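Cell wall surface anchor family protein (Streptococcus agalactiae serogroup V, PDB 3TW0) forms the adhesive tip of a bacterial surface pilus and probably helps the cell attach to its host through a magnesium-binding von Willebrand factor type A domain. Local coordinates at residues A[26-30]-A[31-35]; A[39-42]-A[43-47]; A[158-161]-A[162-166]. The protein carries 2 engineered substitutions. All coordinates share one frame; numbering follows the deposited sequence.

Contact 1: A[26-30]-A[31-35]; sequences ERANN and SQRAL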
loop_
_atom_site.group_PDB
_atom_site.type_symbol
_atom_site.label_atom_id
_atom_site.label_comp_id
_atom_site.label_asym_id
_atom_site.label_seq_id
_atom_site.Cartn_x
_atom_site.Cartn_y
_atom_site.Cartn_z
ATOM N N GLU A 26 5.997 -2.850 -18.440
ATOM C CA GLU A 26 5.086 -3.585 -19.341
ATOM C C GLU A 26 3.588 -3.347 -19.080
ATOM O O GLU A 26 2.786 -3.360 -20.038
ATOM C CB GLU A 26 5.371 -5.088 -19.279
ATOM C CG GLU A 26 6.736 -5.480 -19.845
ATOM C CD GLU A 26 6.903 -6.976 -19.992
ATOM O OE1 GLU A 26 7.704 -7.411 -20.840
ATOM O OE2 GLU A 26 6.231 -7.727 -19.270
ATOM N N ARG A 27 3.211 -3.119 -17.808
ATOM C CA ARG A 27 1.789 -2.986 -17.400
ATOM C C ARG A 27 1.038 -1.910 -18.164
ATOM O O ARG A 27 1.646 -0.954 -18.661
ATOM C CB ARG A 27 1.642 -2.677 -15.893
ATOM C CG ARG A 27 2.168 -3.749 -14.938
ATOM C CD ARG A 27 1.237 -4.976 -14.902
ATOM N NE ARG A 27 1.687 -5.977 -13.934
ATOM C CZ ARG A 27 1.131 -6.174 -12.739
ATOM N NH1 ARG A 27 0.081 -5.451 -12.340
ATOM N NH2 ARG A 27 1.614 -7.114 -11.950
ATOM N N ALA A 28 -0.292 -2.056 -18.188
ATOM C CA ALA A 28 -1.189 -1.159 -18.918
ATOM C C ALA A 28 -0.676 -0.905 -20.325
ATOM O O ALA A 28 -0.494 0.252 -20.717
ATOM C CB ALA A 28 -1.374 0.169 -18.168
ATOM N N ASN A 29 -0.399 -1.992 -21.056
ATOM C CA ASN A 29 -0.011 -1.907 -22.463
ATOM C C ASN A 29 1.246 -1.015 -22.657
ATOM O O ASN A 29 1.233 -0.015 -23.399
ATOM C CB ASN A 29 -1.246 -1.458 -23.278
ATOM C CG ASN A 29 -0.913 -1.048 -24.691
ATOM O OD1 ASN A 29 -0.559 -1.876 -25.534
ATOM N ND2 ASN A 29 -1.045 0.249 -24.969
ATOM N N ASN A 30 2.313 -1.381 -21.934
ATOM C CA ASN A 30 3.589 -0.655 -21.916
ATOM C C ASN A 30 3.516 0.842 -21.619
ATOM O O ASN A 30 4.127 1.669 -22.311
ATOM C CB ASN A 30 4.367 -0.930 -23.188
ATOM C CG ASN A 30 4.480 -2.386 -23.459
ATOM O OD1 ASN A 30 5.265 -3.080 -22.824
ATOM N ND2 ASN A 30 3.665 -2.882 -24.378
ATOM N N SER A 31 2.777 1.168 -20.560
ATOM C CA SER A 31 2.612 2.546 -20.108
ATOM C C SER A 31 3.896 3.117 -19.495
ATOM O O SER A 31 3.959 4.312 -19.217
ATOM C CB SER A 31 1.457 2.628 -19.112
ATOM O OG SER A 31 0.216 2.757 -19.778
ATOM N N GLN A 32 4.897 2.253 -19.286
ATOM C CA GLN A 32 6.221 2.601 -18.720
ATOM C C GLN A 32 6.128 3.367 -17.405
ATOM O O GLN A 32 6.807 4.378 -17.187
ATOM C CB GLN A 32 7.090 3.334 -19.735
ATOM C CG GLN A 32 7.413 2.510 -20.990
ATOM C CD GLN A 32 8.234 3.294 -22.025
ATOM O OE1 GLN A 32 9.300 2.855 -22.435
ATOM N NE2 GLN A 32 7.730 4.449 -22.447
ATOM N N ARG A 33 5.275 2.852 -16.526
ATOM C CA ARG A 33 4.994 3.498 -15.257
ATOM C C ARG A 33 6.261 3.795 -14.451
ATOM O O ARG A 33 6.517 4.944 -14.116
ATOM C CB ARG A 33 3.986 2.677 -14.463
ATOM C CG ARG A 33 2.552 2.900 -14.896
ATOM C CD ARG A 33 1.661 2.059 -14.078
ATOM N NE ARG A 33 0.271 2.267 -14.427
ATOM C CZ ARG A 33 -0.665 1.326 -14.390
ATOM N NH1 ARG A 33 -0.346 0.089 -14.028
ATOM N NH2 ARG A 33 -1.929 1.632 -14.724
ATOM N N ALA A 34 7.082 2.780 -14.202
ATOM C CA ALA A 34 8.246 2.961 -13.323
ATOM C C ALA A 34 9.306 3.865 -13.919
ATOM O O ALA A 34 9.898 4.684 -13.210
ATOM C CB ALA A 34 8.842 1.656 -12.951
ATOM N N LEU A 35 9.567 3.692 -15.211
ATOM C CA LEU A 35 10.558 4.530 -15.899
ATOM C C LEU A 35 10.126 5.992 -15.771
ATOM O O LEU A 35 10.931 6.855 -15.401
ATOM C CB LEU A 35 10.709 4.129 -17.378
ATOM C CG LEU A 35 11.445 5.061 -18.379
ATOM C CD1 LEU A 35 12.910 5.294 -18.055
ATOM C CD2 LEU A 35 11.302 4.552 -19.815
HETATM O O HOH W 1 3.587 0.280 -16.901
HETATM O O HOH W 2 5.101 4.540 -22.794
#

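Contact 2: A[39-42]-A[43-47]; sequences EAVE and KLIDK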
loop_
_atom_site.group_PDB
_atom_site.type_symbol
_atom_site.label_atom_id
_atom_site.label_comp_id
_atom_site.label_asym_id
_atom_site.label_seq_id
_atom_site.Cartn_x
_atom_site.Cartn_y
_atom_site.Cartn_z
ATOM N N GLU A 39 11.819 9.124 -13.681
ATOM C CA GLU A 39 12.241 10.358 -14.364
ATOM C C GLU A 39 11.631 11.603 -13.748
ATOM O O GLU A 39 12.294 12.632 -13.581
ATOM C CB GLU A 39 11.958 10.249 -15.859
ATOM C CG GLU A 39 12.926 9.237 -16.499
ATOM C CD GLU A 39 12.729 9.070 -17.982
ATOM O OE1 GLU A 39 11.666 9.486 -18.504
ATOM O OE2 GLU A 39 13.645 8.525 -18.619
ATOM N N ALA A 40 10.371 11.494 -13.360
ATOM C CA ALA A 40 9.687 12.599 -12.710
ATOM C C ALA A 40 10.392 12.933 -11.400
ATOM O O ALA A 40 10.663 14.106 -11.119
ATOM C CB ALA A 40 8.233 12.232 -12.462
ATOM N N VAL A 41 10.692 11.907 -10.603
ATOM C CA VAL A 41 11.488 12.093 -9.365
ATOM C C VAL A 41 12.846 12.775 -9.630
ATOM O O VAL A 41 13.181 13.773 -8.995
ATOM C CB VAL A 41 11.687 10.763 -8.595
ATOM C CG1 VAL A 41 12.613 10.969 -7.372
ATOM C CG2 VAL A 41 10.357 10.192 -8.176
ATOM N N GLU A 42 13.625 12.249 -10.579
ATOM C CA GLU A 42 14.876 12.918 -10.983
ATOM C C GLU A 42 14.676 14.416 -11.227
ATOM O O GLU A 42 15.488 15.246 -10.782
ATOM C CB GLU A 42 15.427 12.284 -12.259
ATOM C CG GLU A 42 16.349 11.107 -12.002
ATOM C CD GLU A 42 16.643 10.277 -13.239
ATOM O OE1 GLU A 42 16.066 10.526 -14.324
ATOM O OE2 GLU A 42 17.456 9.338 -13.122
ATOM N N LYS A 43 13.600 14.759 -11.934
ATOM C CA LYS A 43 13.320 16.162 -12.287
ATOM C C LYS A 43 12.952 16.954 -11.048
ATOM O O LYS A 43 13.341 18.112 -10.896
ATOM C CB LYS A 43 12.192 16.271 -13.322
ATOM C CG LYS A 43 12.636 16.542 -14.766
ATOM C CD LYS A 43 12.453 15.321 -15.701
ATOM C CE LYS A 43 10.972 15.039 -16.039
ATOM N NZ LYS A 43 10.185 16.278 -16.277
ATOM N N LEU A 44 12.217 16.325 -10.142
ATOM C CA LEU A 44 11.819 17.029 -8.927
ATOM C C LEU A 44 13.034 17.307 -8.028
ATOM O O LEU A 44 13.253 18.440 -7.585
ATOM C CB LEU A 44 10.690 16.298 -8.210
ATOM C CG LEU A 44 10.276 17.055 -6.960
ATOM C CD1 LEU A 44 9.380 18.260 -7.246
ATOM C CD2 LEU A 44 9.606 16.115 -6.082
ATOM N N ILE A 45 13.845 16.280 -7.804
ATOM C CA ILE A 45 15.061 16.433 -7.033
ATOM C C ILE A 45 15.918 17.576 -7.595
ATOM O O ILE A 45 16.306 18.466 -6.838
ATOM C CB ILE A 45 15.890 15.105 -6.959
ATOM C CG1 ILE A 45 15.086 13.952 -6.303
ATOM C CG2 ILE A 45 17.204 15.337 -6.222
ATOM C CD1 ILE A 45 14.745 14.119 -4.804
ATOM N N ASP A 46 16.193 17.564 -8.899
ATOM C CA ASP A 46 17.044 18.609 -9.503
ATOM C C ASP A 46 16.419 19.980 -9.280
ATOM O O ASP A 46 17.126 20.942 -8.958
ATOM C CB ASP A 46 17.271 18.391 -11.002
ATOM C CG ASP A 46 18.128 17.177 -11.299
ATOM O OD1 ASP A 46 18.882 16.720 -10.400
ATOM O OD2 ASP A 46 18.040 16.665 -12.439
ATOM N N LYS A 47 15.101 20.061 -9.439
ATOM C CA LYS A 47 14.415 21.340 -9.273
ATOM C C LYS A 47 14.545 21.847 -7.837
ATOM O O LYS A 47 15.004 22.970 -7.628
ATOM C CB LYS A 47 12.953 21.295 -9.741
ATOM C CG LYS A 47 12.333 22.717 -9.802
ATOM C CD LYS A 47 10.815 22.736 -10.007
ATOM C CE LYS A 47 10.462 23.049 -11.461
ATOM N NZ LYS A 47 9.202 23.849 -11.579
#

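Contact 3: A[158-161]-A[162-166]; sequences TQSS and NARKK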
loop_
_atom_site.group_PDB
_atom_site.type_symbol
_atom_site.label_atom_id
_atom_site.label_comp_id
_atom_site.label_asym_id
_atom_site.label_seq_id
_atom_site.Cartn_x
_atom_site.Cartn_y
_atom_site.Cartn_z
ATOM N N THR A 158 10.282 14.159 12.535
ATOM C CA THR A 158 11.525 13.829 13.237
ATOM C C THR A 158 12.649 14.792 12.888
ATOM O O THR A 158 13.440 15.135 13.747
ATOM C CB THR A 158 12.030 12.414 12.835
ATOM O OG1 THR A 158 10.932 11.499 12.847
ATOM C CG2 THR A 158 13.054 11.919 13.824
ATOM N N GLN A 159 12.723 15.200 11.623
ATOM C CA GLN A 159 13.932 15.835 11.095
ATOM C C GLN A 159 13.759 17.277 10.592
ATOM O O GLN A 159 14.745 17.959 10.343
ATOM C CB GLN A 159 14.525 14.997 9.954
ATOM C CG GLN A 159 14.885 13.562 10.278
ATOM C CD GLN A 159 15.319 12.810 9.020
ATOM O OE1 GLN A 159 15.786 13.411 8.038
ATOM N NE2 GLN A 159 15.144 11.497 9.034
ATOM N N SER A 160 12.520 17.706 10.375
ATOM C CA SER A 160 12.246 19.100 10.094
ATOM C C SER A 160 11.727 19.823 11.366
ATOM O O SER A 160 12.041 19.421 12.505
ATOM C CB SER A 160 11.259 19.215 8.932
ATOM O OG SER A 160 11.191 20.521 8.413
ATOM N N SER A 161 10.965 20.894 11.167
ATOM C CA SER A 161 10.498 21.740 12.269
ATOM C C SER A 161 9.354 22.597 11.761
ATOM O O SER A 161 9.146 22.686 10.545
ATOM C CB SER A 161 11.637 22.624 12.834
ATOM O OG SER A 161 11.976 23.709 11.964
ATOM N N ASN A 162 8.618 23.216 12.691
ATOM C CA ASN A 162 7.464 24.074 12.375
ATOM C C ASN A 162 7.828 25.348 11.580
ATOM O O ASN A 162 6.990 25.900 10.857
ATOM C CB ASN A 162 6.739 24.460 13.678
ATOM C CG ASN A 162 5.343 25.057 13.442
ATOM O OD1 ASN A 162 4.644 24.719 12.468
ATOM N ND2 ASN A 162 4.925 25.941 14.358
ATOM N N ALA A 163 9.069 25.801 11.708
ATOM C CA ALA A 163 9.559 26.976 10.980
ATOM C C ALA A 163 9.988 26.706 9.525
ATOM O O ALA A 163 10.176 27.644 8.739
ATOM C CB ALA A 163 10.717 27.642 11.765
ATOM N N ARG A 164 10.165 25.446 9.151
ATOM C CA ARG A 164 10.564 25.140 7.769
ATOM C C ARG A 164 9.338 24.782 6.939
ATOM O O ARG A 164 8.339 24.308 7.481
ATOM C CB ARG A 164 11.612 24.019 7.736
ATOM C CG ARG A 164 12.796 24.275 8.675
ATOM C CD ARG A 164 13.772 23.122 8.714
ATOM N NE ARG A 164 14.337 22.844 7.394
ATOM C CZ ARG A 164 15.460 23.379 6.943
ATOM N NH1 ARG A 164 16.141 24.246 7.690
ATOM N NH2 ARG A 164 15.891 23.078 5.741
ATOM N N LYS A 165 9.393 25.044 5.637
ATOM C CA LYS A 165 8.352 24.567 4.727
ATOM C C LYS A 165 8.567 23.081 4.438
ATOM O O LYS A 165 9.693 22.641 4.297
ATOM C CB LYS A 165 8.359 25.356 3.420
ATOM C CG LYS A 165 7.655 26.721 3.508
ATOM C CD LYS A 165 6.262 26.638 4.195
ATOM C CE LYS A 165 5.153 25.996 3.335
ATOM N NZ LYS A 165 3.872 25.790 4.133
ATOM N N LYS A 166 7.486 22.322 4.343
ATOM C CA LYS A 166 7.587 20.856 4.208
ATOM C C LYS A 166 6.688 20.374 3.063
ATOM O O LYS A 166 5.569 20.832 2.922
ATOM C CB LYS A 166 7.293 20.161 5.562
ATOM C CG LYS A 166 8.167 20.719 6.739
ATOM C CD LYS A 166 7.832 20.216 8.162
ATOM C CE LYS A 166 6.698 20.998 8.888
ATOM N NZ LYS A 166 6.556 22.424 8.422
#

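Contact 1: A[26-30]-A[31-35]
The turn beside the metal ion-dependent adhesion site (MIDAS) of this von Willebrand factor type A domain brings A28 against S31 and R33, just ahead of helix 33-48, whose N-cap is Q32. A28, N29 and N30 all have positive phi, so the chain coils as a left-handed turn. The turn is closed by S31 N, which gives R27 O a nearly straight hydrogen bond of 3.1 Å with an N-H...O angle of 167°. S31 grips the turn a second time through its hydroxyl: with chi1 at -85°, OG stands beside its own backbone N and donates to A28 O over 2.8 Å, tilted 19° from the carbonyl plane. R33 reaches back toward R27 and A28, its chain extended from CG to NE. R27 CB approaches R33 NH1 obliquely, at 3.9 Å. NH1 and NH2 of R33 donate to the backbone carbonyls of S22 and G326, and NH1 forms a weak, long ion pair with D173. S22 is at the magnesium site and D173 binds magnesium in a structure of this protein, though not in this model, so R33 ties the turn to the site. R27 directs its guanidinium to a salt bridge with D330. A water donates to R27 O over 2.9 Å and accepts from R33 N. The methyl of A28 sits over one face of the R33 guanidinium, CB lying 3.7 Å above its plane, off centre.

Contact 2: A[39-42]-A[43-47]
V41 and I45 stand one turn apart on helix 33-48 of the von Willebrand factor type A fold, on the side facing the central parallel sheet. Four i to i+4 backbone hydrogen bonds hold this helix together: K43 N to E39 O, L44 N to A40 O, I45 N to V41 O and D46 N to E42 O. I45 N to V41 O, 2.9 Å, is nearly linear at 176°, whereas L44 N to A40 O bends to 148°.

The apolar side is made by V41 and I45, whose side chains lie side by side and point the same way, V41 CG1 being 4.0 Å from I45 CG1. V41 puts CG1 anti to its backbone N (chi1 175°), bringing this methyl alongside I45. I45 CG1 also lies 3.3 Å from V41 O. With L44 they pack on V15 of strand 11-18. V41 and L44 meet V171 and F169 of strand 165-172, while I45 reaches V117 and L120 of helix 114-122.

The polar side differs. K43 bends at three successive torsions and curls back along the helix, so that CD lies 3.4 Å from E39 O, an aliphatic contact, not a bond. D46 sets its carboxylate near E42 O, OD2 at 3.4 Å, an approach of two acceptors, not a hydrogen bond; E42 O takes the N-H of D46 instead. E42 and D46 find cationic partners elsewhere, in salt bridges to K126 and K121.

The helix thus joins the sheet by hydrocarbon packing, and helix 114-122 and the loop after it by both packing and salt bridges; any repulsion between the E42 and D46 carboxylates, OE1 and OD2 being 6.7 Å apart, is probably modest and offset by the lysines.

Contact 3: A[158-161]-A[162-166]
S160, the first residue to leave helical geometry after helix 145-159, meets R164 and K166 across the short helix-to-strand connection that enters strand 165-172 of the type A fold. The tight part gathers round the S160 hydroxyl. OG, turned anti to its backbone N at chi1 -166°, lies against the aliphatic carbons of both partners: 3.4 Å from K166 CD and 3.6 Å from R164 CB. It also comes to the edge of the R164 guanidinium, near its plane. Its polar demand is met by D12 of strand 11-18, whose OD2 accepts from S160 OG and forms a salt bridge with R164 NE. S161 OG also touches R164 CG, at 3.4 Å.

The looser side is the type I beta turn from S161 to R164, whose tip, N162 and A163, is exposed. Its closing bond is long: R164 N reaches S161 O over 3.3 Å from 62° above the carbonyl plane. K166 reaches back to the turn, its chain bent at chi3 and chi4: NZ donates to R164 O at 2.8 Å and makes a weak bond of 3.4 Å to S161 O.

The K166 ammonium holds R164 O firmly and S161 O only weakly, so it probably supplements the turn's own long, out-of-plane bond, while the shared D12 carboxylate probably offsets the charge of R164, whose NH2 lies close to NE of R55.

The three contacts follow one another along the chain in a single domain built round a five-stranded parallel sheet. Contacts 1 and 2 both use helix 33-48, contact 1 at its beginning and contact 2 along its later turns, with centres 19 Å apart. Contact 3 lies between helix 145-159 and strand 165-172; its centre is 21 Å from that of contact 2 and 35 Å from that of contact 1. Strands 11-18 and 165-172, on which contact 2 packs, link the two ends: contact 3 borders their starts, while the metal-site residues that follow them lie near contact 1. The set thus spans the domain from the adhesion site to the far end of the sheet.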